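PDB 1VHF: divalent-cation tolerance protein CutA from Thermotoga maritima, which is a homotrimeric member of the CutA family and is probably involved in resistance toward heavy metals. Local coordinates for residues A[16-19]-A[20-24]; A[40-44]-A[45-49]; A[69-72]-A[73-77]; A[93-96]-A[97-101]. All coordinates share one frame; numbering follows the deposited sequence.

Interaction 1: residues A[16-19]-A[20-24]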
loop_
_atom_site.group_PDB
_atom_site.type_symbol
_atom_site.label_atom_id
_atom_site.label_comp_id
_atom_site.label_asym_id
_atom_site.label_seq_id
_atom_site.Cartn_x
_atom_site.Cartn_y
_atom_site.Cartn_z
ATOM N N ALA A 16 1.817 4.918 -8.294
ATOM C CA ALA A 16 1.905 3.744 -7.421
ATOM C C ALA A 16 3.337 3.246 -7.328
ATOM O O ALA A 16 3.830 2.882 -6.227
ATOM C CB ALA A 16 0.979 2.647 -7.947
ATOM N N LEU A 17 3.993 3.121 -8.486
ATOM C CA LEU A 17 5.362 2.623 -8.501
ATOM C C LEU A 17 6.340 3.607 -7.827
ATOM O O LEU A 17 7.235 3.095 -7.155
ATOM C CB LEU A 17 5.859 2.320 -9.927
ATOM C CG LEU A 17 5.010 1.351 -10.736
ATOM C CD1 LEU A 17 5.758 1.022 -12.041
ATOM C CD2 LEU A 17 4.632 0.097 -10.004
ATOM N N GLU A 18 6.123 4.913 -8.005
ATOM C CA GLU A 18 7.079 5.865 -7.367
ATOM C C GLU A 18 6.934 5.796 -5.861
ATOM O O GLU A 18 7.938 5.805 -5.135
ATOM C CB GLU A 18 6.711 7.262 -7.878
ATOM C CG GLU A 18 7.475 8.425 -7.258
ATOM C CD GLU A 18 6.751 9.749 -7.273
ATOM O OE1 GLU A 18 5.693 9.958 -7.891
ATOM O OE2 GLU A 18 7.265 10.731 -6.655
ATOM N N ILE A 19 5.684 5.714 -5.365
ATOM C CA ILE A 19 5.493 5.657 -3.901
ATOM C C ILE A 19 6.034 4.351 -3.368
ATOM O O ILE A 19 6.705 4.310 -2.327
ATOM C CB ILE A 19 4.012 5.924 -3.594
ATOM C CG1 ILE A 19 3.775 7.430 -3.854
ATOM C CG2 ILE A 19 3.688 5.549 -2.166
ATOM C CD1 ILE A 19 2.306 7.805 -3.777
ATOM N N GLY A 20 5.785 3.250 -4.084
ATOM C CA GLY A 20 6.375 1.972 -3.595
ATOM C C GLY A 20 7.891 2.087 -3.561
ATOM O O GLY A 20 8.486 1.583 -2.615
ATOM N N ARG A 21 8.512 2.630 -4.623
ATOM C CA ARG A 21 9.984 2.775 -4.569
ATOM C C ARG A 21 10.401 3.644 -3.407
ATOM O O ARG A 21 11.391 3.283 -2.725
ATOM C CB ARG A 21 10.431 3.400 -5.907
ATOM C CG ARG A 21 11.946 3.639 -5.916
ATOM C CD ARG A 21 12.381 4.375 -7.169
ATOM N NE ARG A 21 13.742 4.086 -7.547
ATOM C CZ ARG A 21 14.296 2.929 -7.875
ATOM N NH1 ARG A 21 13.613 1.802 -7.899
ATOM N NH2 ARG A 21 15.583 2.917 -8.193
ATOM N N LYS A 22 9.728 4.759 -3.103
ATOM C CA LYS A 22 10.109 5.615 -1.987
ATOM C C LYS A 22 9.996 4.884 -0.664
ATOM O O LYS A 22 10.839 5.049 0.235
ATOM C CB LYS A 22 9.257 6.899 -1.962
ATOM C CG LYS A 22 9.789 7.894 -3.009
ATOM C CD LYS A 22 8.999 9.178 -3.015
ATOM C CE LYS A 22 9.400 10.056 -4.221
ATOM N NZ LYS A 22 10.847 10.400 -4.149
ATOM N N LEU A 23 8.945 4.080 -0.500
ATOM C CA LEU A 23 8.774 3.320 0.732
ATOM C C LEU A 23 9.865 2.270 0.866
ATOM O O LEU A 23 10.325 2.033 1.994
ATOM C CB LEU A 23 7.372 2.692 0.789
ATOM C CG LEU A 23 6.235 3.702 0.812
ATOM C CD1 LEU A 23 4.889 3.014 0.627
ATOM C CD2 LEU A 23 6.278 4.547 2.086
ATOM N N LEU A 24 10.293 1.667 -0.258
ATOM C CA LEU A 24 11.428 0.731 -0.183
ATOM C C LEU A 24 12.734 1.475 0.135
ATOM O O LEU A 24 13.526 0.955 0.932
ATOM C CB LEU A 24 11.567 0.029 -1.541
ATOM C CG LEU A 24 10.534 -1.079 -1.834
ATOM C CD1 LEU A 24 10.545 -1.403 -3.315
ATOM C CD2 LEU A 24 10.860 -2.304 -0.975
#
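I19 and L23, one helical turn apart, run side by side in the same direction, with CG2 of I19 lying 4.0 Å from CD1 of L23. Placing I19 CG1 beside its own backbone N (chi1 -73°) sets CG2 against the carbonyl side, facing the next turn, and L23 leans back over the carbonyl it is bonded to, its CG 3.2 Å from I19 O. E18 and K22 repeat the spacing on a more polar flank. Here the two chains also travel together, and the lysine's touch is made by its CE, 3.3 Å from E18 OE2, whereas K22 NZ, turned aside by the bend at chi4 (-60°), stays 4.4 Å from that oxygen, beyond a salt bridge. The firmer ionic partner of the glutamate is K15, which pairs with OE1. In the backbone behind these side chains, L23 N and K22 N donate to I19 O and E18 O, each at 2.9 Å. The aliphatic pair continues outward from the helix, I19 onto F10, L71 and L74, and L23 onto L67 and E70. Such i to i+4 spacing, apolar on one flank and charged on another, is typical of an amphipathic helix, here helix 13-25, which packs against strand 3-10 and alongside helix 64-74.

Interaction 2: residues A[40-44]-A[45-49]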
loop_
_atom_site.group_PDB
_atom_site.type_symbol
_atom_site.label_atom_id
_atom_site.label_comp_id
_atom_site.label_asym_id
_atom_site.label_seq_id
_atom_site.Cartn_x
_atom_site.Cartn_y
_atom_site.Cartn_z
ATOM N N GLY A 40 -15.382 2.527 -8.626
ATOM C CA GLY A 40 -16.656 3.255 -8.650
ATOM C C GLY A 40 -16.976 3.754 -7.253
ATOM O O GLY A 40 -16.665 3.107 -6.274
ATOM N N TYR A 41 -17.518 4.980 -7.181
ATOM C CA TYR A 41 -17.817 5.608 -5.918
ATOM C C TYR A 41 -18.651 6.889 -6.204
ATOM O O TYR A 41 -18.734 7.297 -7.359
ATOM C CB TYR A 41 -16.516 6.014 -5.189
ATOM C CG TYR A 41 -15.519 6.772 -6.038
ATOM C CD1 TYR A 41 -15.551 8.166 -6.094
ATOM C CD2 TYR A 41 -14.555 6.133 -6.795
ATOM C CE1 TYR A 41 -14.626 8.860 -6.879
ATOM C CE2 TYR A 41 -13.623 6.793 -7.583
ATOM C CZ TYR A 41 -13.681 8.183 -7.617
ATOM O OH TYR A 41 -12.792 8.879 -8.404
ATOM N N TRP A 42 -19.221 7.431 -5.153
ATOM C CA TRP A 42 -19.966 8.699 -5.296
ATOM C C TRP A 42 -18.970 9.849 -5.214
ATOM O O TRP A 42 -18.059 9.862 -4.386
ATOM C CB TRP A 42 -21.026 8.814 -4.190
ATOM C CG TRP A 42 -22.236 7.952 -4.389
ATOM C CD1 TRP A 42 -22.404 6.666 -3.946
ATOM C CD2 TRP A 42 -23.467 8.323 -5.030
ATOM N NE1 TRP A 42 -23.652 6.220 -4.288
ATOM C CE2 TRP A 42 -24.326 7.185 -4.964
ATOM C CE3 TRP A 42 -23.937 9.490 -5.626
ATOM C CZ2 TRP A 42 -25.617 7.202 -5.492
ATOM C CZ3 TRP A 42 -25.232 9.502 -6.164
ATOM C CH2 TRP A 42 -26.038 8.353 -6.091
ATOM N N TRP A 43 -19.231 10.861 -6.037
ATOM C CA TRP A 43 -18.433 12.064 -6.044
ATOM C C TRP A 43 -19.325 13.249 -6.458
ATOM O O TRP A 43 -19.823 13.275 -7.552
ATOM C CB TRP A 43 -17.261 11.931 -7.018
ATOM C CG TRP A 43 -16.385 13.152 -7.030
ATOM C CD1 TRP A 43 -16.167 14.001 -8.077
ATOM C CD2 TRP A 43 -15.675 13.681 -5.911
ATOM N NE1 TRP A 43 -15.308 14.993 -7.688
ATOM C CE2 TRP A 43 -14.999 14.836 -6.365
ATOM C CE3 TRP A 43 -15.532 13.298 -4.573
ATOM C CZ2 TRP A 43 -14.191 15.600 -5.523
ATOM C CZ3 TRP A 43 -14.721 14.054 -3.744
ATOM C CH2 TRP A 43 -14.075 15.207 -4.227
ATOM N N LYS A 44 -19.405 14.204 -5.517
ATOM C CA LYS A 44 -20.224 15.397 -5.785
ATOM C C LYS A 44 -21.626 15.093 -6.246
ATOM O O LYS A 44 -22.176 15.653 -7.210
ATOM C CB LYS A 44 -19.538 16.334 -6.798
ATOM C CG LYS A 44 -18.240 16.921 -6.232
ATOM C CD LYS A 44 -17.709 18.012 -7.148
ATOM C CE LYS A 44 -16.195 18.018 -7.214
ATOM N NZ LYS A 44 -15.716 18.662 -8.480
ATOM N N GLY A 45 -22.225 14.088 -5.603
ATOM C CA GLY A 45 -23.590 13.699 -5.881
ATOM C C GLY A 45 -23.823 12.811 -7.061
ATOM O O GLY A 45 -24.986 12.578 -7.431
ATOM N N GLU A 46 -22.747 12.326 -7.729
ATOM C CA GLU A 46 -22.935 11.452 -8.882
ATOM C C GLU A 46 -22.079 10.182 -8.718
ATOM O O GLU A 46 -21.061 10.259 -8.049
ATOM C CB GLU A 46 -22.456 12.193 -10.154
ATOM C CG GLU A 46 -23.566 13.178 -10.587
ATOM C CD GLU A 46 -23.261 13.863 -11.893
ATOM O OE1 GLU A 46 -23.929 14.881 -12.180
ATOM O OE2 GLU A 46 -22.367 13.391 -12.628
ATOM N N ILE A 47 -22.550 9.110 -9.325
ATOM C CA ILE A 47 -21.705 7.888 -9.264
ATOM C C ILE A 47 -20.713 8.012 -10.408
ATOM O O ILE A 47 -21.065 8.369 -11.560
ATOM C CB ILE A 47 -22.588 6.654 -9.433
ATOM C CG1 ILE A 47 -23.468 6.426 -8.211
ATOM C CG2 ILE A 47 -21.690 5.404 -9.601
ATOM C CD1 ILE A 47 -24.503 5.325 -8.406
ATOM N N VAL A 48 -19.440 7.829 -10.083
ATOM C CA VAL A 48 -18.426 7.935 -11.115
ATOM C C VAL A 48 -17.678 6.598 -11.251
ATOM O O VAL A 48 -17.680 5.801 -10.333
ATOM C CB VAL A 48 -17.424 9.035 -10.804
ATOM C CG1 VAL A 48 -18.106 10.407 -10.694
ATOM C CG2 VAL A 48 -16.678 8.751 -9.512
ATOM N N GLN A 49 -17.166 6.418 -12.443
ATOM C CA GLN A 49 -16.337 5.239 -12.763
ATOM C C GLN A 49 -14.956 5.823 -13.028
ATOM O O GLN A 49 -14.798 6.775 -13.804
ATOM C CB GLN A 49 -16.869 4.455 -13.937
ATOM C CG GLN A 49 -18.217 3.784 -13.706
ATOM C CD GLN A 49 -18.202 2.281 -13.882
ATOM O OE1 GLN A 49 -17.551 1.749 -14.782
ATOM N NE2 GLN A 49 -18.936 1.570 -13.014
HETATM O O HOH W 1 -22.409 17.110 -10.094
#
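Strands 40-43 and 46-49 run antiparallel, their axes 4.5 Å apart at closest approach, and are joined by a type I' turn from W43 to E46 with K44 and G45 at its corners, both at positive phi. Y41 with V48 and W43 with E46 are hydrogen-bonded pairs; V48 N reaches Y41 O at 2.9 Å in an almost straight bond (178°), while the return bond from Y41 N to V48 O is longer, at 3.3 Å. W42 and I47, a non-hydrogen-bonded pair, meet on the face they share: the indole lies across the isoleucine so that I47 CG1 stands 3.5 Å from the centroid of its six-membered ring, a CH-pi contact over the centre. At the edge of the same ring, G45 O comes within 3.3 Å of W42 CZ3. On the opposite face of the hairpin, with Y41 and W43, V48 CG2 lies over one face of the Y41 ring, toward its rim, 3.6 Å from the centroid. Y41 CG stands between its backbone N and carbonyl carbon (chi1 49°), which folds the phenol over toward the neighbouring strand, and its OH is hydrogen-bonded to D50. V48 CG1 meets W43 CB more loosely. At this exposed hairpin tip, then, cohesion across the strands comes from backbone hydrogen bonds and from aliphatic C-H groups set on aromatic faces, with no ion pair between the two segments.

Interaction 3: residues A[69-72]-A[73-77]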
loop_
_atom_site.group_PDB
_atom_site.type_symbol
_atom_site.label_atom_id
_atom_site.label_comp_id
_atom_site.label_asym_id
_atom_site.label_seq_id
_atom_site.Cartn_x
_atom_site.Cartn_y
_atom_site.Cartn_z
ATOM N N GLU A 69 1.918 6.846 8.193
ATOM C CA GLU A 69 2.286 8.262 8.177
ATOM C C GLU A 69 2.960 8.661 6.892
ATOM O O GLU A 69 2.554 9.633 6.221
ATOM C CB GLU A 69 3.223 8.534 9.378
ATOM C CG GLU A 69 2.581 8.307 10.736
ATOM C CD GLU A 69 3.482 8.689 11.895
ATOM O OE1 GLU A 69 4.287 7.852 12.356
ATOM O OE2 GLU A 69 3.398 9.847 12.362
ATOM N N GLU A 70 3.917 7.879 6.409
ATOM C CA GLU A 70 4.617 8.201 5.181
ATOM C C GLU A 70 3.704 8.096 3.984
ATOM O O GLU A 70 3.759 8.897 3.047
ATOM C CB GLU A 70 5.900 7.392 4.983
ATOM C CG GLU A 70 6.768 7.863 3.849
ATOM C CD GLU A 70 7.316 9.271 3.879
ATOM O OE1 GLU A 70 7.384 9.894 4.952
ATOM O OE2 GLU A 70 7.722 9.784 2.803
ATOM N N LEU A 71 2.937 6.976 3.907
ATOM C CA LEU A 71 2.029 6.823 2.767
ATOM C C LEU A 71 1.010 7.943 2.714
ATOM O O LEU A 71 0.798 8.459 1.599
ATOM C CB LEU A 71 1.386 5.431 2.913
ATOM C CG LEU A 71 0.372 5.078 1.821
ATOM C CD1 LEU A 71 0.988 5.133 0.433
ATOM C CD2 LEU A 71 -0.192 3.686 2.079
ATOM N N ARG A 72 0.460 8.399 3.832
ATOM C CA ARG A 72 -0.508 9.513 3.814
ATOM C C ARG A 72 0.187 10.777 3.285
ATOM O O ARG A 72 -0.340 11.500 2.434
ATOM C CB ARG A 72 -1.018 9.804 5.220
ATOM C CG ARG A 72 -1.958 11.049 5.263
ATOM C CD ARG A 72 -3.311 10.578 4.801
ATOM N NE ARG A 72 -4.381 11.525 4.705
ATOM C CZ ARG A 72 -5.091 12.130 5.633
ATOM N NH1 ARG A 72 -4.849 11.926 6.928
ATOM N NH2 ARG A 72 -6.140 12.877 5.275
ATOM N N LYS A 73 1.431 10.987 3.707
ATOM C CA LYS A 73 2.188 12.158 3.288
ATOM C C LYS A 73 2.670 12.161 1.880
ATOM O O LYS A 73 2.967 13.248 1.312
ATOM C CB LYS A 73 3.339 12.401 4.299
ATOM C CG LYS A 73 2.730 13.003 5.567
ATOM C CD LYS A 73 3.750 13.166 6.695
ATOM C CE LYS A 73 3.006 13.643 7.927
ATOM N NZ LYS A 73 3.816 13.749 9.164
ATOM N N LEU A 74 2.832 11.009 1.232
ATOM C CA LEU A 74 3.232 10.924 -0.156
ATOM C C LEU A 74 2.015 10.810 -1.098
ATOM O O LEU A 74 2.158 10.926 -2.308
ATOM C CB LEU A 74 4.099 9.659 -0.375
ATOM C CG LEU A 74 5.467 9.653 0.319
ATOM C CD1 LEU A 74 6.117 8.280 0.235
ATOM C CD2 LEU A 74 6.379 10.705 -0.322
ATOM N N HIS A 75 0.825 10.684 -0.510
ATOM C CA HIS A 75 -0.312 10.369 -1.403
ATOM C C HIS A 75 -0.823 11.523 -2.196
ATOM O O HIS A 75 -1.039 12.607 -1.621
ATOM C CB HIS A 75 -1.454 9.808 -0.479
ATOM C CG HIS A 75 -2.170 8.706 -1.211
ATOM N ND1 HIS A 75 -2.986 8.974 -2.280
ATOM C CD2 HIS A 75 -2.170 7.356 -1.044
ATOM C CE1 HIS A 75 -3.482 7.833 -2.749
ATOM N NE2 HIS A 75 -2.981 6.824 -2.016
ATOM N N PRO A 76 -1.172 11.339 -3.463
ATOM C CA PRO A 76 -1.751 12.435 -4.230
ATOM C C PRO A 76 -3.165 12.736 -3.778
ATOM O O PRO A 76 -3.716 13.831 -4.067
ATOM C CB PRO A 76 -1.743 11.955 -5.666
ATOM C CG PRO A 76 -1.639 10.465 -5.596
ATOM C CD PRO A 76 -0.955 10.134 -4.280
ATOM N N TYR A 77 -3.889 11.789 -3.193
ATOM C CA TYR A 77 -5.255 11.973 -2.717
ATOM C C TYR A 77 -5.313 12.560 -1.310
ATOM O O TYR A 77 -4.522 12.221 -0.394
ATOM C CB TYR A 77 -6.089 10.681 -2.705
ATOM C CG TYR A 77 -6.248 9.950 -4.012
ATOM C CD1 TYR A 77 -6.116 10.506 -5.263
ATOM C CD2 TYR A 77 -6.597 8.605 -3.925
ATOM C CE1 TYR A 77 -6.310 9.782 -6.428
ATOM C CE2 TYR A 77 -6.785 7.855 -5.068
ATOM C CZ TYR A 77 -6.623 8.430 -6.296
ATOM O OH TYR A 77 -6.820 7.681 -7.440
HETATM O O HOH W 2 5.290 11.666 10.219
HETATM O O HOH W 3 -0.552 13.728 0.761
HETATM O O HOH W 4 -3.182 12.041 2.032
#
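E70 and L74 cross at a slant near the end of helix 64-74, the carboxylate of one lying against the branch point of the other. A bend at chi2 (60°) turns the glutamate forward along the helix, toward its C-terminal end, bringing OE2 to 3.4 Å from L74 CG, while E70 CG meets L74 CD1. The same OE2 also makes a long, weak ion pair with K26. L71 and H75, by contrast, point the same way and lie alongside one another, L71 CD1 being 4.1 Å from H75 CD2. H75 is the first residue to leave helical backbone angles, and its N donates to R72 O from above the carbonyl plane, a bond of 3.3 Å. The imidazole is held at both nitrogens: Y77 N donates to ND1 at 3.1 Å, only 7° out of the ring plane, and NE2 is hydrogen-bonded to S8. Its ring also meets F10, their planes only about 15° apart. K73 lies extended past E69 O, and a water at 2.8 Å from K73 NZ links it weakly to E69 OE2. Where the helix stops, then, polar groups add to the packing: R72 O takes the backbone N of H75 and lies within bonding distance of waters, and acceptance by ND1 from Y77 N is consistent with a neutral imidazole protonated at NE2, its rotation fixed from both sides.

Interaction 4: residues A[93-96]-A[97-101]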
loop_
_atom_site.group_PDB
_atom_site.type_symbol
_atom_site.label_atom_id
_atom_site.label_comp_id
_atom_site.label_asym_id
_atom_site.label_seq_id
_atom_site.Cartn_x
_atom_site.Cartn_y
_atom_site.Cartn_z
ATOM N N GLU A 93 10.458 -19.107 5.948
ATOM C CA GLU A 93 11.610 -18.511 5.255
ATOM C C GLU A 93 11.260 -17.152 4.673
ATOM O O GLU A 93 12.074 -16.219 4.616
ATOM C CB GLU A 93 12.110 -19.449 4.163
ATOM C CG GLU A 93 12.762 -20.734 4.683
ATOM C CD GLU A 93 11.792 -21.891 4.694
ATOM O OE1 GLU A 93 10.611 -21.736 5.088
ATOM O OE2 GLU A 93 12.198 -23.022 4.316
ATOM N N TYR A 94 10.007 -16.995 4.222
ATOM C CA TYR A 94 9.609 -15.696 3.669
ATOM C C TYR A 94 9.435 -14.687 4.789
ATOM O O TYR A 94 9.787 -13.515 4.620
ATOM C CB TYR A 94 8.292 -15.883 2.871
ATOM C CG TYR A 94 7.863 -14.612 2.148
ATOM C CD1 TYR A 94 8.609 -14.191 1.057
ATOM C CD2 TYR A 94 6.738 -13.903 2.496
ATOM C CE1 TYR A 94 8.291 -13.040 0.362
ATOM C CE2 TYR A 94 6.407 -12.731 1.811
ATOM C CZ TYR A 94 7.175 -12.332 0.754
ATOM O OH TYR A 94 6.853 -11.192 0.023
HETATM N N MSE A 95 8.897 -15.121 5.926
HETATM C CA MSE A 95 8.710 -14.230 7.062
HETATM C C MSE A 95 10.105 -13.745 7.532
HETATM O O MSE A 95 10.206 -12.584 7.889
HETATM C CB MSE A 95 8.036 -14.898 8.241
HETATM C CG MSE A 95 7.730 -13.978 9.420
HETATM SE SE MSE A 95 6.326 -12.712 9.041
HETATM C CE MSE A 95 7.337 -11.092 9.128
ATOM N N ASN A 96 11.086 -14.649 7.471
ATOM C CA ASN A 96 12.433 -14.186 7.908
ATOM C C ASN A 96 12.990 -13.160 6.940
ATOM O O ASN A 96 13.611 -12.168 7.335
ATOM C CB ASN A 96 13.381 -15.380 7.951
ATOM C CG ASN A 96 13.059 -16.396 9.029
ATOM O OD1 ASN A 96 12.454 -16.073 10.048
ATOM N ND2 ASN A 96 13.488 -17.629 8.810
ATOM N N TRP A 97 12.786 -13.367 5.639
ATOM C CA TRP A 97 13.259 -12.418 4.637
ATOM C C TRP A 97 12.548 -11.068 4.840
ATOM O O TRP A 97 13.179 -10.010 4.795
ATOM C CB TRP A 97 12.983 -12.964 3.240
ATOM C CG TRP A 97 13.266 -11.962 2.157
ATOM C CD1 TRP A 97 14.492 -11.626 1.656
ATOM C CD2 TRP A 97 12.331 -11.060 1.554
ATOM N NE1 TRP A 97 14.375 -10.624 0.716
ATOM C CE2 TRP A 97 13.044 -10.277 0.629
ATOM C CE3 TRP A 97 10.943 -10.883 1.674
ATOM C CZ2 TRP A 97 12.476 -9.286 -0.175
ATOM C CZ3 TRP A 97 10.358 -9.950 0.817
ATOM C CH2 TRP A 97 11.118 -9.132 -0.024
ATOM N N LEU A 98 11.246 -11.109 5.101
ATOM C CA LEU A 98 10.484 -9.873 5.310
ATOM C C LEU A 98 11.009 -9.085 6.508
ATOM O O LEU A 98 11.244 -7.876 6.452
ATOM C CB LEU A 98 9.009 -10.235 5.584
ATOM C CG LEU A 98 8.129 -10.671 4.419
ATOM C CD1 LEU A 98 6.769 -11.160 4.950
ATOM C CD2 LEU A 98 7.895 -9.581 3.395
ATOM N N ARG A 99 11.164 -9.793 7.622
ATOM C CA ARG A 99 11.645 -9.194 8.868
ATOM C C ARG A 99 13.045 -8.632 8.690
ATOM O O ARG A 99 13.313 -7.517 9.155
ATOM C CB ARG A 99 11.600 -10.256 9.955
ATOM C CG ARG A 99 12.070 -9.852 11.340
ATOM C CD ARG A 99 12.057 -11.109 12.227
ATOM N NE ARG A 99 10.685 -11.586 12.389
ATOM C CZ ARG A 99 10.288 -12.838 12.195
ATOM N NH1 ARG A 99 11.151 -13.766 11.814
ATOM N NH2 ARG A 99 9.005 -13.141 12.395
ATOM N N GLU A 100 13.942 -9.358 8.048
ATOM C CA GLU A 100 15.304 -8.873 7.848
ATOM C C GLU A 100 15.351 -7.661 6.955
ATOM O O GLU A 100 16.100 -6.720 7.252
ATOM C CB GLU A 100 16.202 -10.011 7.363
ATOM C CG GLU A 100 16.328 -11.112 8.427
ATOM C CD GLU A 100 17.161 -10.643 9.610
ATOM O OE1 GLU A 100 18.365 -10.393 9.410
ATOM O OE2 GLU A 100 16.607 -10.482 10.717
ATOM N N SER A 101 14.448 -7.539 5.978
ATOM C CA SER A 101 14.442 -6.413 5.068
ATOM C C SER A 101 14.071 -5.098 5.735
ATOM O O SER A 101 14.783 -4.104 5.545
ATOM C CB SER A 101 13.459 -6.688 3.918
ATOM O OG SER A 101 13.754 -7.922 3.280
#
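One face of the Y94 ring is covered by L98, whose CG lies 4.1 Å from the ring centroid in a CH-pi contact, while its CD1 comes to 3.5 Å from Y94 CE2. W97 is set beside the same phenol: the two planes are 26° apart but slid so far that the rings barely overlap, with centroids 5.4 Å from each other, and the touch is of Y94 CE1 on W97 CE3. Over the centre of one face of the indole stands S101 OG. That hydroxyl donates to W97 O at 2.6 Å, and S101 N reaches the same oxygen from the opposite side of the carbonyl plane, so two donors grip it. These are i to i+3 and i to i+4 contacts of helix 92-101, the C-terminal helix of the CutA chain; Y94 and W97 rest on C31 of the sheet, while M95 and L98 cover L3. Y94 OH has a weak hydrogen bond to K58. The selenomethionine M95 and R99 cross nearly at right angles. With CG anti to the backbone N (chi1 -176°), M95 sends its first methylene toward the guanidinium, where CG lies 3.3 Å from R99 NH2, and its CE swings round to L98 CB. R99 is bent at chi3, which turns the guanidinium back along the helix with M95 O over one face. At the edge, near the guanidinium plane, N96 OD1 lies 3.2 Å from R99 NH1, the amide plane being rotated 56° from that of the guanidinium.

Overall arrangement
The four contacts follow one another along the chain, none enclosing another, and all belong to the one CutA fold. Interactions 1 and 3 lie on helices 13-25 and 64-74, with centres about 11 Å apart, and they alone touch, through I19 and L23 of the first helix, joining the two helices side by side. Interaction 2 is the projecting tip of the hairpin of strands 31-43 and 46-60, about 23 Å from the chain centre. Interaction 4, on helix 92-101, sits on the opposite side of that centre, about 41 Å from interaction 2 between centres. The antiparallel sheet thus spans a long molecule, with the hairpin reaching beyond the helix-covered body, a shape consistent with the ferredoxin-like CutA fold.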